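Glucose-6-phosphate isomerase like protein (PDB 1WIW) probably binds phosphorylated sugars and may isomerise glucose 6-phosphate or mannose 6-phosphate. Local coordinates at residues 42-47 with 66-72. Numbering follows the deposited sequence.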
ATOM      1  N   LEU B  42      -9.270 -10.194  12.267  1.00 16.83           N
ATOM      2  CA  LEU B  42      -7.899 -10.027  11.808  1.00 16.67           C
ATOM      3  C   LEU B  42      -7.839 -10.866  10.541  1.00 14.92           C
ATOM      4  O   LEU B  42      -8.088 -12.069  10.583  1.00 15.98           O
ATOM      5  CB  LEU B  42      -6.925 -10.564  12.856  1.00 19.37           C
ATOM      6  CG  LEU B  42      -5.427 -10.440  12.572  1.00 21.83           C
ATOM      7  CD1 LEU B  42      -5.056  -8.986  12.326  1.00 23.72           C
ATOM      8  CD2 LEU B  42      -4.654 -10.990  13.755  1.00 24.11           C
ATOM      9  N   GLY B  43      -7.526 -10.240   9.413  1.00 13.87           N
ATOM     10  CA  GLY B  43      -7.493 -10.987   8.172  1.00 12.27           C
ATOM     11  C   GLY B  43      -6.160 -11.080   7.461  1.00 13.19           C
ATOM     12  O   GLY B  43      -5.279 -10.242   7.643  1.00 12.16           O
ATOM     13  N   TYR B  44      -6.032 -12.122   6.643  1.00 12.81           N
ATOM     14  CA  TYR B  44      -4.831 -12.380   5.862  1.00 13.46           C
ATOM     15  C   TYR B  44      -5.240 -12.773   4.449  1.00 12.96           C
ATOM     16  O   TYR B  44      -6.302 -13.372   4.247  1.00 12.39           O
ATOM     17  CB  TYR B  44      -4.025 -13.520   6.487  1.00 15.51           C
ATOM     18  CG  TYR B  44      -3.675 -13.285   7.937  1.00 18.42           C
ATOM     19  CD1 TYR B  44      -4.579 -13.589   8.953  1.00 18.38           C
ATOM     20  CD2 TYR B  44      -2.447 -12.729   8.292  1.00 19.43           C
ATOM     21  CE1 TYR B  44      -4.266 -13.345  10.289  1.00 20.82           C
ATOM     22  CE2 TYR B  44      -2.126 -12.481   9.619  1.00 19.63           C
ATOM     23  CZ  TYR B  44      -3.037 -12.791  10.611  1.00 22.19           C
ATOM     24  OH  TYR B  44      -2.712 -12.543  11.925  1.00 26.76           O
ATOM     25  N   GLY B  45      -4.400 -12.432   3.476  1.00 10.91           N
ATOM     26  CA  GLY B  45      -4.686 -12.774   2.093  1.00 10.42           C
ATOM     27  C   GLY B  45      -6.062 -12.343   1.621  1.00  9.86           C
ATOM     28  O   GLY B  45      -6.397 -11.161   1.670  1.00  8.28           O
ATOM     29  N   GLU B  46      -6.856 -13.316   1.171  1.00  9.14           N
ATOM     30  CA  GLU B  46      -8.204 -13.078   0.666  1.00  9.21           C
ATOM     31  C   GLU B  46      -9.170 -12.582   1.732  1.00  9.44           C
ATOM     32  O   GLU B  46     -10.311 -12.242   1.426  1.00  8.47           O
ATOM     33  CB  GLU B  46      -8.760 -14.360   0.030  1.00 10.60           C
ATOM     34  CG  GLU B  46      -8.091 -14.743  -1.295  1.00 12.01           C
ATOM     35  CD  GLU B  46      -8.554 -16.096  -1.832  1.00 12.16           C
ATOM     36  OE1 GLU B  46      -9.646 -16.560  -1.432  1.00 10.14           O
ATOM     37  OE2 GLU B  46      -7.825 -16.684  -2.666  1.00  7.75           O
ATOM     38  N   GLY B  47      -8.715 -12.540   2.982  1.00  9.31           N
ATOM     39  CA  GLY B  47      -9.580 -12.079   4.052  1.00  8.24           C
ATOM     40  C   GLY B  47      -9.205 -10.725   4.638  1.00 10.32           C
ATOM     41  O   GLY B  47      -9.978 -10.147   5.406  1.00 11.62           O
ATOM     42  N   PHE B  66     -12.640 -13.115  14.978  1.00 20.01           N
ATOM     43  CA  PHE B  66     -12.710 -13.774  13.684  1.00 19.32           C
ATOM     44  C   PHE B  66     -11.350 -13.697  13.006  1.00 19.22           C
ATOM     45  O   PHE B  66     -10.859 -12.614  12.686  1.00 19.92           O
ATOM     46  CB  PHE B  66     -13.773 -13.114  12.809  1.00 19.01           C
ATOM     47  CG  PHE B  66     -15.172 -13.329  13.299  1.00 17.91           C
ATOM     48  CD1 PHE B  66     -15.761 -14.587  13.228  1.00 17.69           C
ATOM     49  CD2 PHE B  66     -15.898 -12.278  13.845  1.00 18.78           C
ATOM     50  CE1 PHE B  66     -17.056 -14.798  13.699  1.00 15.90           C
ATOM     51  CE2 PHE B  66     -17.195 -12.478  14.320  1.00 17.94           C
ATOM     52  CZ  PHE B  66     -17.773 -13.739  14.247  1.00 18.49           C
ATOM     53  N   LEU B  67     -10.744 -14.859  12.803  1.00 18.10           N
ATOM     54  CA  LEU B  67      -9.434 -14.951  12.168  1.00 17.97           C
ATOM     55  C   LEU B  67      -9.673 -15.343  10.714  1.00 15.76           C
ATOM     56  O   LEU B  67      -9.933 -16.504  10.422  1.00 17.01           O
ATOM     57  CB  LEU B  67      -8.608 -16.022  12.884  1.00 19.91           C
ATOM     58  CG  LEU B  67      -7.101 -15.830  13.044  1.00 23.74           C
ATOM     59  CD1 LEU B  67      -6.814 -14.469  13.660  1.00 24.89           C
ATOM     60  CD2 LEU B  67      -6.547 -16.948  13.927  1.00 23.16           C
ATOM     61  N   LEU B  68      -9.599 -14.369   9.809  1.00 13.77           N
ATOM     62  CA  LEU B  68      -9.837 -14.626   8.388  1.00 14.42           C
ATOM     63  C   LEU B  68      -8.560 -15.092   7.695  1.00 15.14           C
ATOM     64  O   LEU B  68      -7.810 -14.286   7.136  1.00 14.71           O
ATOM     65  CB  LEU B  68     -10.386 -13.358   7.718  1.00 13.24           C
ATOM     66  CG  LEU B  68     -11.505 -12.654   8.500  1.00 14.52           C
ATOM     67  CD1 LEU B  68     -12.072 -11.501   7.682  1.00 15.73           C
ATOM     68  CD2 LEU B  68     -12.605 -13.649   8.835  1.00 14.32           C
ATOM     69  N   GLU B  69      -8.327 -16.401   7.734  1.00 14.18           N
ATOM     70  CA  GLU B  69      -7.133 -17.002   7.150  1.00 14.23           C
ATOM     71  C   GLU B  69      -7.249 -17.195   5.646  1.00 12.99           C
ATOM     72  O   GLU B  69      -7.465 -18.313   5.165  1.00 12.34           O
ATOM     73  CB  GLU B  69      -6.859 -18.344   7.828  1.00 16.50           C
ATOM     74  CG  GLU B  69      -6.816 -18.237   9.339  1.00 21.55           C
ATOM     75  CD  GLU B  69      -6.528 -19.558  10.025  1.00 25.74           C
ATOM     76  OE1 GLU B  69      -6.521 -19.578  11.276  1.00 28.87           O
ATOM     77  OE2 GLU B  69      -6.309 -20.568   9.323  1.00 29.02           O
ATOM     78  N   GLY B  70      -7.086 -16.096   4.913  1.00 11.80           N
ATOM     79  CA  GLY B  70      -7.186 -16.128   3.464  1.00 10.75           C
ATOM     80  C   GLY B  70      -5.886 -16.402   2.734  1.00 10.74           C
ATOM     81  O   GLY B  70      -5.778 -16.122   1.536  1.00  9.05           O
ATOM     82  N   GLY B  71      -4.893 -16.917   3.455  1.00 11.51           N
ATOM     83  CA  GLY B  71      -3.618 -17.253   2.842  1.00 12.11           C
ATOM     84  C   GLY B  71      -2.425 -16.327   3.022  1.00 14.51           C
ATOM     85  O   GLY B  71      -2.554 -15.171   3.438  1.00 12.18           O
ATOM     86  N   TYR B  72      -1.249 -16.879   2.725  1.00 13.99           N
ATOM     87  CA  TYR B  72       0.026 -16.168   2.765  1.00 16.07           C
ATOM     88  C   TYR B  72       0.504 -15.611   4.101  1.00 15.80           C
ATOM     89  O   TYR B  72       1.402 -14.776   4.122  1.00 18.34           O
ATOM     90  CB  TYR B  72      -0.002 -15.021   1.748  1.00 15.58           C
ATOM     91  CG  TYR B  72      -0.671 -15.370   0.436  1.00 14.71           C
ATOM     92  CD1 TYR B  72      -0.192 -16.408  -0.364  1.00 13.62           C
ATOM     93  CD2 TYR B  72      -1.789 -14.656  -0.008  1.00 14.70           C
ATOM     94  CE1 TYR B  72      -0.807 -16.725  -1.571  1.00 15.97           C
ATOM     95  CE2 TYR B  72      -2.414 -14.967  -1.215  1.00 12.41           C
ATOM     96  CZ  TYR B  72      -1.920 -16.000  -1.988  1.00 15.93           C
ATOM     97  OH  TYR B  72      -2.540 -16.315  -3.171  1.00 16.95           O
TER
HETATM   98  O   HOH W   1      -5.186 -17.482  -2.996  1.00 29.78           O
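Segments 42-45 and 66-70 are the touching parts of the two parallel strands of a beta-alpha-beta unit, in which helix 48-54 connects strand 39-45 to strand 64-70, in the N-terminal sugar isomerase (SIS) domain. Their axes run 2° from parallel and 4.7 Å apart. Leu42 pairs with Leu67, Gly43 with Leu68, Tyr44 with Glu69 and Gly45 with Gly70. The hydrogen-bond ladder confirms this register: Leu42 N to Phe66 O (2.9 Å), Leu68 N to Leu42 O (2.9 Å) and Tyr44 N to Leu68 O (2.8 Å), then a weak bond from Gly70 N to Tyr44 O (2.9 Å, 122° at the hydrogen). Past the strand end, Glu46 N still reaches Gly70 O (3.0 Å, 170°).

Leu42, Tyr44 and Leu67 share one face, with Leu42 CB 4.0 Å from Leu67 CD1, and helix 76-83 covers them. Leu68 points to the other face, against helix 110-121, and its CD1 lies 3.4 Å from Gly47 O.

A type II' turn, Tyr44 to Gly47, ends the first strand, closed by Gly47 N to Tyr44 O (2.8 Å). At Gly45 and Gly70 there is no room for a CB: one on Gly45 would clash with Gly70 O, and one on Gly70 with Tyr44 O. A water links Glu46 OE2 (2.8 Å) and Tyr72 OH (2.9 Å); Glu46 also salt-bridges Arg185, while Tyr72 OH is hydrogen-bonded to Glu200 of the second subunit.

Parallel strands leading through a glycine-rich turn into a helix are characteristic of the Rossmann-like alpha/beta fold of SIS domains.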